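Local coordinates for extracellular solute-binding protein, family 3 (Methylophaga aminisulfidivorans MP, PDB 5SV6) that is of unknown function but has a periplasmic binding protein-like architecture and, as an MxaJ protein, is probably connected with methanol dehydrogenase, at residues S59-Q63 and E83-S87; R116-S120 and S254-S259; P197-V201 and E218-V223. All blocks are in the same frame, centred on the assembly; numbering follows the deposited sequence.

In the fold
From the N terminus, contact 1 comes first: it closes a short loop of 19 residues, including helix 66-77, and brings the turn after strand 59-60 onto strand 82-87. Contact 2 opens next, at the start of strand 118-133, and closes a far longer loop of 133 residues when strand 247-257 returns. Contact 3 falls wholly within that loop and joins helices 197-206 and 216-224, so no contacts cross. Contacts 1 and 2 reach the same mixed sheet, their centres 19 Å apart; contacts 2 and 3 lie on opposite sides of the chain's centre, about 27 Å between centres, consistent with the two lobes of a periplasmic binding protein.

Contact 1 of 3, residues S59-Q63 and E83-S87; sequences SNKQQ and EFVWS
The W86 indole lies flat against the backbone of K61, a CH-pi contact in which K61 CA stands 3.7 Å from the centroid of the W86 six-membered ring and 12° off its normal. The setting is a beta-alpha-beta crossover: parallel strands 47-52 and 82-87 are linked through helix 66-77, and before that helix the chain makes a type I turn from N60 to Q63. W86 CG is anti to its carbonyl carbon (chi1 -58°), a torsion that carries the indole across to this turn. Its other face is backed by F84 CB, 3.2 Å above the plane, so the ring is sandwiched between turn and strand. N60 O approaches obliquely, 3.1 Å from W86 CH2, while also closing the turn as acceptor for Q63 N at 2.8 Å. At the indole's edge, in its plane, S59 OG sits 3.7 Å from W86 CZ3; this hydroxyl has its hydrogen bonds elsewhere, with A52 O and N68 ND2. Were W86 an alanine, K61 CA would probably lose its aromatic partner and a gap would open between the turn and F84. Q63 completes the contact: its extended side chain brings the amide across F84, with planes 58° apart and Q63 CD 3.5 Å from F84 CE2.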
loop_
_atom_site.group_PDB
_atom_site.type_symbol
_atom_site.label_atom_id
_atom_site.label_comp_id
_atom_site.label_asym_id
_atom_site.label_seq_id
_atom_site.Cartn_x
_atom_site.Cartn_y
_atom_site.Cartn_z
ATOM N N SER A 59 3.435 -8.174 4.874
ATOM C CA SER A 59 4.369 -9.285 4.980
ATOM C C SER A 59 5.178 -9.222 6.269
ATOM O O SER A 59 5.544 -8.145 6.714
ATOM C CB SER A 59 5.349 -9.248 3.791
ATOM O OG SER A 59 6.346 -10.258 3.899
ATOM N N ASN A 60 5.453 -10.380 6.862
ATOM C CA ASN A 60 6.540 -10.488 7.840
ATOM C C ASN A 60 7.163 -11.892 7.828
ATOM O O ASN A 60 6.616 -12.806 7.214
ATOM C CB ASN A 60 6.118 -10.022 9.259
ATOM C CG ASN A 60 5.169 -10.999 9.979
ATOM O OD1 ASN A 60 4.968 -12.135 9.558
ATOM N ND2 ASN A 60 4.579 -10.533 11.085
ATOM N N LYS A 61 8.284 -12.068 8.519
ATOM C CA LYS A 61 8.975 -13.353 8.496
ATOM C C LYS A 61 8.092 -14.480 9.041
ATOM O O LYS A 61 8.290 -15.648 8.699
ATOM C CB LYS A 61 10.318 -13.286 9.236
ATOM C CG LYS A 61 11.222 -14.497 8.967
ATOM C CD LYS A 61 12.665 -14.217 9.335
ATOM C CE LYS A 61 13.556 -15.415 9.033
ATOM N NZ LYS A 61 14.996 -15.045 9.101
ATOM N N GLN A 62 7.099 -14.129 9.858
ATOM C CA GLN A 62 6.174 -15.135 10.399
ATOM C C GLN A 62 5.027 -15.464 9.447
ATOM O O GLN A 62 4.129 -16.246 9.779
ATOM C CB GLN A 62 5.647 -14.711 11.771
ATOM C CG GLN A 62 6.699 -14.771 12.862
ATOM C CD GLN A 62 7.757 -13.697 12.711
ATOM O OE1 GLN A 62 7.450 -12.500 12.653
ATOM N NE2 GLN A 62 9.010 -14.115 12.624
ATOM N N GLN A 63 5.071 -14.864 8.258
ATOM C CA GLN A 63 4.104 -15.128 7.193
ATOM C C GLN A 63 2.690 -14.714 7.581
ATOM O O GLN A 63 1.710 -15.310 7.136
ATOM C CB GLN A 63 4.165 -16.594 6.741
ATOM C CG GLN A 63 5.559 -17.013 6.265
ATOM C CD GLN A 63 5.612 -18.451 5.754
ATOM O OE1 GLN A 63 4.615 -18.998 5.268
ATOM N NE2 GLN A 63 6.780 -19.067 5.867
ATOM N N GLU A 83 9.030 -20.812 -1.615
ATOM C CA GLU A 83 10.264 -20.471 -0.927
ATOM C C GLU A 83 10.332 -18.948 -0.793
ATOM O O GLU A 83 10.474 -18.240 -1.790
ATOM C CB GLU A 83 11.469 -20.987 -1.732
ATOM C CG GLU A 83 12.828 -20.589 -1.186
ATOM C CD GLU A 83 13.983 -21.111 -2.033
ATOM O OE1 GLU A 83 13.778 -22.064 -2.818
ATOM O OE2 GLU A 83 15.097 -20.555 -1.922
ATOM N N PHE A 84 10.232 -18.442 0.428
ATOM C CA PHE A 84 10.435 -17.020 0.650
ATOM C C PHE A 84 11.907 -16.657 0.707
ATOM O O PHE A 84 12.709 -17.377 1.295
ATOM C CB PHE A 84 9.787 -16.579 1.954
ATOM C CG PHE A 84 8.302 -16.475 1.888
ATOM C CD1 PHE A 84 7.694 -15.452 1.168
ATOM C CD2 PHE A 84 7.504 -17.370 2.576
ATOM C CE1 PHE A 84 6.325 -15.350 1.120
ATOM C CE2 PHE A 84 6.129 -17.262 2.541
ATOM C CZ PHE A 84 5.536 -16.252 1.799
ATOM N N VAL A 85 12.247 -15.523 0.104
ATOM C CA VAL A 85 13.564 -14.934 0.252
ATOM C C VAL A 85 13.353 -13.622 0.972
ATOM O O VAL A 85 12.784 -12.687 0.418
ATOM C CB VAL A 85 14.232 -14.684 -1.112
ATOM C CG1 VAL A 85 15.517 -13.898 -0.944
ATOM C CG2 VAL A 85 14.485 -16.000 -1.822
ATOM N N TRP A 86 13.791 -13.570 2.224
ATOM C CA TRP A 86 13.460 -12.462 3.116
ATOM C C TRP A 86 14.447 -11.317 3.006
ATOM O O TRP A 86 15.659 -11.535 2.931
ATOM C CB TRP A 86 13.365 -12.953 4.578
ATOM C CG TRP A 86 12.346 -14.049 4.770
ATOM C CD1 TRP A 86 12.588 -15.387 4.931
ATOM C CD2 TRP A 86 10.922 -13.891 4.813
ATOM N NE1 TRP A 86 11.400 -16.070 5.073
ATOM C CE2 TRP A 86 10.363 -15.173 5.002
ATOM C CE3 TRP A 86 10.066 -12.789 4.709
ATOM C CZ2 TRP A 86 8.985 -15.383 5.082
ATOM C CZ3 TRP A 86 8.701 -12.995 4.786
ATOM C CH2 TRP A 86 8.170 -14.285 4.973
ATOM N N SER A 87 13.917 -10.097 2.984
ATOM C CA SER A 87 14.726 -8.892 3.010
ATOM C C SER A 87 14.527 -8.147 4.319
ATOM O O SER A 87 13.417 -8.085 4.852
ATOM C CB SER A 87 14.376 -7.968 1.843
ATOM O OG SER A 87 14.888 -6.661 2.070
#

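Contact 2 of 3, residues R116-S120 and S254-S259; sequences RVATS and SIAVRS
S120 O is gripped by two side chains: S254 OG donates to it at 2.9 Å, from 38° out of the carbonyl plane, and K112 NZ adds a second hydrogen bond. The S120 hydroxyl reaches the same neighbouring strand. With chi1 72°, OG stands between the backbone N and the carbonyl carbon, and from there S120 OG accepts I255 N at 2.9 Å, the side-chain oxygen taking this N-H in place of the carbonyl. S120 N in turn donates to I255 O at 2.9 Å, so S120 engages both backbone polar groups of I255. The regular antiparallel pairing is that of A118 with V257, a hydrogen-bonded pair: A118 N to V257 O is 2.9 Å and V257 N to A118 O is 3.1 Å. Next to it T119 and A256 form a non-hydrogen-bonded pair. Beside them T119 CB packs 3.7 Å from S254 CB, while V117 CG2 meets A256 CB at 3.7 Å. Where direct pairing ends, one water takes over, donating to R116 O and accepting from S259 N. Strand 247-257 has a second partner, since S254 and A256 bond through their backbones to V110 and V107 of strand 106-111. On the face carrying A118 and V257, helix 262-274 packs through Q262 and I268; V117 leans on V95 and L99 of helix 94-99.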
loop_
_atom_site.group_PDB
_atom_site.type_symbol
_atom_site.label_atom_id
_atom_site.label_comp_id
_atom_site.label_asym_id
_atom_site.label_seq_id
_atom_site.Cartn_x
_atom_site.Cartn_y
_atom_site.Cartn_z
ATOM N N ARG A 116 10.170 -1.099 -14.527
ATOM C CA ARG A 116 11.386 -1.791 -14.137
ATOM C C ARG A 116 11.312 -3.300 -14.333
ATOM O O ARG A 116 12.332 -3.990 -14.285
ATOM C CB ARG A 116 11.706 -1.488 -12.674
ATOM C CG ARG A 116 11.965 0.003 -12.392
ATOM C CD ARG A 116 12.033 0.283 -10.891
ATOM N NE ARG A 116 10.820 -0.158 -10.207
ATOM C CZ ARG A 116 10.724 -0.339 -8.894
ATOM N NH1 ARG A 116 11.772 -0.124 -8.119
ATOM N NH2 ARG A 116 9.584 -0.749 -8.359
ATOM N N VAL A 117 10.100 -3.801 -14.536
ATOM C CA VAL A 117 9.829 -5.232 -14.452
ATOM C C VAL A 117 8.739 -5.605 -15.441
ATOM O O VAL A 117 8.142 -4.727 -16.068
ATOM C CB VAL A 117 9.353 -5.605 -13.020
ATOM C CG1 VAL A 117 10.491 -5.489 -12.015
ATOM C CG2 VAL A 117 8.179 -4.723 -12.594
ATOM N N ALA A 118 8.481 -6.902 -15.609
ATOM C CA ALA A 118 7.243 -7.310 -16.269
ATOM C C ALA A 118 6.161 -7.464 -15.201
ATOM O O ALA A 118 6.434 -7.964 -14.101
ATOM C CB ALA A 118 7.434 -8.617 -17.049
ATOM N N THR A 119 4.941 -7.031 -15.506
ATOM C CA THR A 119 3.862 -7.103 -14.532
ATOM C C THR A 119 2.737 -8.008 -15.035
ATOM O O THR A 119 2.420 -8.028 -16.223
ATOM C CB THR A 119 3.282 -5.713 -14.179
ATOM O OG1 THR A 119 3.047 -4.979 -15.384
ATOM C CG2 THR A 119 4.248 -4.930 -13.302
ATOM N N SER A 120 2.142 -8.744 -14.114
ATOM C CA SER A 120 1.061 -9.656 -14.438
ATOM C C SER A 120 -0.195 -8.856 -14.755
ATOM O O SER A 120 -0.236 -7.632 -14.546
ATOM C CB SER A 120 0.780 -10.541 -13.224
ATOM O OG SER A 120 0.140 -9.779 -12.210
ATOM N N SER A 254 -0.171 -5.581 -9.444
ATOM C CA SER A 254 0.235 -6.785 -10.173
ATOM C C SER A 254 1.384 -7.514 -9.492
ATOM O O SER A 254 2.106 -6.935 -8.684
ATOM C CB SER A 254 0.702 -6.421 -11.584
ATOM O OG SER A 254 -0.323 -5.815 -12.352
ATOM N N ILE A 255 1.554 -8.787 -9.836
ATOM C CA ILE A 255 2.774 -9.526 -9.498
ATOM C C ILE A 255 3.877 -9.023 -10.418
ATOM O O ILE A 255 3.598 -8.717 -11.575
ATOM C CB ILE A 255 2.595 -11.039 -9.780
ATOM C CG1 ILE A 255 1.376 -11.611 -9.047
ATOM C CG2 ILE A 255 3.853 -11.806 -9.433
ATOM C CD1 ILE A 255 1.463 -11.555 -7.546
ATOM N N ALA A 256 5.119 -8.952 -9.932
ATOM C CA ALA A 256 6.242 -8.556 -10.784
ATOM C C ALA A 256 7.271 -9.668 -10.899
ATOM O O ALA A 256 7.567 -10.357 -9.915
ATOM C CB ALA A 256 6.912 -7.291 -10.246
ATOM N N VAL A 257 7.810 -9.843 -12.105
ATOM C CA VAL A 257 8.979 -10.697 -12.322
ATOM C C VAL A 257 9.963 -9.899 -13.180
ATOM O O VAL A 257 9.598 -8.857 -13.715
ATOM C CB VAL A 257 8.600 -12.008 -13.057
ATOM C CG1 VAL A 257 7.472 -12.731 -12.326
ATOM C CG2 VAL A 257 8.179 -11.717 -14.491
ATOM N N ARG A 258 11.202 -10.370 -13.320
ATOM C CA ARG A 258 12.139 -9.716 -14.244
ATOM C C ARG A 258 11.572 -9.682 -15.665
ATOM O O ARG A 258 10.839 -10.581 -16.060
ATOM C CB ARG A 258 13.494 -10.421 -14.246
ATOM C CG ARG A 258 14.271 -10.287 -12.929
ATOM C CD ARG A 258 15.542 -11.117 -13.005
ATOM N NE ARG A 258 15.234 -12.545 -13.040
ATOM C CZ ARG A 258 14.976 -13.267 -11.956
ATOM N NH1 ARG A 258 14.982 -12.690 -10.765
ATOM N NH2 ARG A 258 14.702 -14.560 -12.063
ATOM N N SER A 259 11.914 -8.647 -16.428
ATOM C CA SER A 259 11.323 -8.435 -17.754
ATOM C C SER A 259 11.545 -9.603 -18.724
ATOM O O SER A 259 10.723 -9.864 -19.607
ATOM C CB SER A 259 11.854 -7.136 -18.365
ATOM O OG SER A 259 11.487 -7.039 -19.726
HETATM O O HOH W 1 13.229 -6.434 -15.245
#

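Contact 3 of 3, residues P197-V201 and E218-V223; sequences PDLLV and EAARYV
P197 begins the packing of helix 197-206 against helix 216-224, two helices joined through strand 211-215 in the alpha/beta architecture of a periplasmic binding protein lobe. The short segments cross at -52°, with their axes 8.8 Å apart at closest approach. The proline ring meets E218 twice: P197 CG rests 3.5 Å from E218 O and 3.9 Å from E218 CG, the side chains crossing at about a right angle. The carboxylate of E218 is engaged elsewhere, through a hydrogen bond of OE2 with Y58 OH. Next, D198 contributes its methylene rather than its charge. D198 CB stands 3.5 Å from the centroid of the Y222 ring and 11° off the normal, a CH-pi contact over the ring's centre. One turn farther on, V201 points across with both methyls: CG2 packs 3.9 Å from A219 CB and 4.1 Å from Y222 CB, while V201 CG1 lies 3.8 Å from Y222 O. L230 of strand 230-234 also touches V201 and V223, continuing this apolar patch onto the sheet. Helix 216-224 is kinked at R221 and Y222, whose N atoms make no bond to the turn before; Y222 N has a weak bond to A219 O. E218 O lies at the edge of the tyrosine ring, in its plane, and the ring face opposite D198 lies under R221 CG, 3.5 Å above the Y222 plane.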
loop_
_atom_site.group_PDB
_atom_site.type_symbol
_atom_site.label_atom_id
_atom_site.label_comp_id
_atom_site.label_asym_id
_atom_site.label_seq_id
_atom_site.Cartn_x
_atom_site.Cartn_y
_atom_site.Cartn_z
ATOM N N PRO A 197 2.263 1.735 8.916
ATOM C CA PRO A 197 1.010 2.476 8.700
ATOM C C PRO A 197 0.022 2.414 9.872
ATOM O O PRO A 197 -0.852 3.286 9.982
ATOM C CB PRO A 197 0.413 1.792 7.463
ATOM C CG PRO A 197 1.032 0.427 7.451
ATOM C CD PRO A 197 2.426 0.635 7.950
ATOM N N ASP A 198 0.136 1.394 10.723
ATOM C CA ASP A 198 -0.704 1.312 11.916
ATOM C C ASP A 198 -0.508 2.519 12.849
ATOM O O ASP A 198 -1.420 2.923 13.563
ATOM C CB ASP A 198 -0.423 0.017 12.669
ATOM C CG ASP A 198 1.014 -0.087 13.120
ATOM O OD1 ASP A 198 1.911 -0.069 12.251
ATOM O OD2 ASP A 198 1.246 -0.178 14.346
ATOM N N LEU A 199 0.694 3.086 12.843
ATOM C CA LEU A 199 0.960 4.334 13.553
ATOM C C LEU A 199 0.072 5.472 13.034
ATOM O O LEU A 199 -0.499 6.250 13.808
ATOM C CB LEU A 199 2.437 4.714 13.379
ATOM C CG LEU A 199 2.814 6.116 13.863
ATOM C CD1 LEU A 199 2.626 6.233 15.375
ATOM C CD2 LEU A 199 4.234 6.493 13.440
ATOM N N LEU A 200 -0.036 5.586 11.715
ATOM C CA LEU A 200 -0.829 6.666 11.131
ATOM C C LEU A 200 -2.316 6.526 11.474
ATOM O O LEU A 200 -2.975 7.512 11.788
ATOM C CB LEU A 200 -0.616 6.763 9.613
ATOM C CG LEU A 200 0.834 7.025 9.180
ATOM C CD1 LEU A 200 0.956 7.152 7.670
ATOM C CD2 LEU A 200 1.341 8.282 9.829
ATOM N N VAL A 201 -2.840 5.306 11.434
ATOM C CA VAL A 201 -4.228 5.095 11.846
ATOM C C VAL A 201 -4.409 5.454 13.325
ATOM O O VAL A 201 -5.392 6.097 13.716
ATOM C CB VAL A 201 -4.704 3.661 11.545
ATOM C CG1 VAL A 201 -6.116 3.440 12.095
ATOM C CG2 VAL A 201 -4.673 3.413 10.034
ATOM N N GLU A 218 -2.817 -0.766 3.079
ATOM C CA GLU A 218 -1.923 -0.582 4.232
ATOM C C GLU A 218 -2.680 -0.320 5.523
ATOM O O GLU A 218 -2.191 -0.622 6.609
ATOM C CB GLU A 218 -1.028 0.634 4.006
ATOM C CG GLU A 218 0.365 0.316 3.651
ATOM C CD GLU A 218 1.070 1.489 3.015
ATOM O OE1 GLU A 218 0.828 2.651 3.437
ATOM O OE2 GLU A 218 1.851 1.243 2.077
ATOM N N ALA A 219 -3.849 0.302 5.404
ATOM C CA ALA A 219 -4.562 0.792 6.573
ATOM C C ALA A 219 -5.707 -0.110 7.003
ATOM O O ALA A 219 -6.106 -0.078 8.160
ATOM C CB ALA A 219 -5.081 2.202 6.333
ATOM N N ALA A 220 -6.212 -0.915 6.070
ATOM C CA ALA A 220 -7.521 -1.566 6.219
ATOM C C ALA A 220 -7.731 -2.367 7.499
ATOM O O ALA A 220 -8.745 -2.191 8.170
ATOM C CB ALA A 220 -7.844 -2.426 4.989
ATOM N N ARG A 221 -6.785 -3.239 7.842
ATOM C CA ARG A 221 -6.966 -4.071 9.023
ATOM C C ARG A 221 -6.987 -3.231 10.299
ATOM O O ARG A 221 -7.706 -3.553 11.252
ATOM C CB ARG A 221 -5.909 -5.187 9.102
ATOM C CG ARG A 221 -4.485 -4.744 9.416
ATOM C CD ARG A 221 -3.683 -5.925 9.980
ATOM N NE ARG A 221 -3.623 -7.051 9.046
ATOM C CZ ARG A 221 -3.133 -8.250 9.353
ATOM N NH1 ARG A 221 -2.684 -8.491 10.577
ATOM N NH2 ARG A 221 -3.096 -9.213 8.439
ATOM N N TYR A 222 -6.231 -2.133 10.298
ATOM C CA TYR A 222 -6.115 -1.276 11.474
ATOM C C TYR A 222 -7.327 -0.364 11.651
ATOM O O TYR A 222 -7.689 0.001 12.774
ATOM C CB TYR A 222 -4.810 -0.472 11.425
ATOM C CG TYR A 222 -3.611 -1.359 11.141
ATOM C CD1 TYR A 222 -3.131 -2.231 12.107
ATOM C CD2 TYR A 222 -2.983 -1.340 9.900
ATOM C CE1 TYR A 222 -2.039 -3.073 11.848
ATOM C CE2 TYR A 222 -1.879 -2.172 9.629
ATOM C CZ TYR A 222 -1.421 -3.032 10.620
ATOM O OH TYR A 222 -0.347 -3.861 10.386
ATOM N N VAL A 223 -7.958 -0.005 10.545
ATOM C CA VAL A 223 -9.230 0.707 10.605
ATOM C C VAL A 223 -10.311 -0.208 11.202
ATOM O O VAL A 223 -11.087 0.207 12.058
ATOM C CB VAL A 223 -9.675 1.224 9.223
ATOM C CG1 VAL A 223 -11.077 1.818 9.318
ATOM C CG2 VAL A 223 -8.690 2.267 8.691
#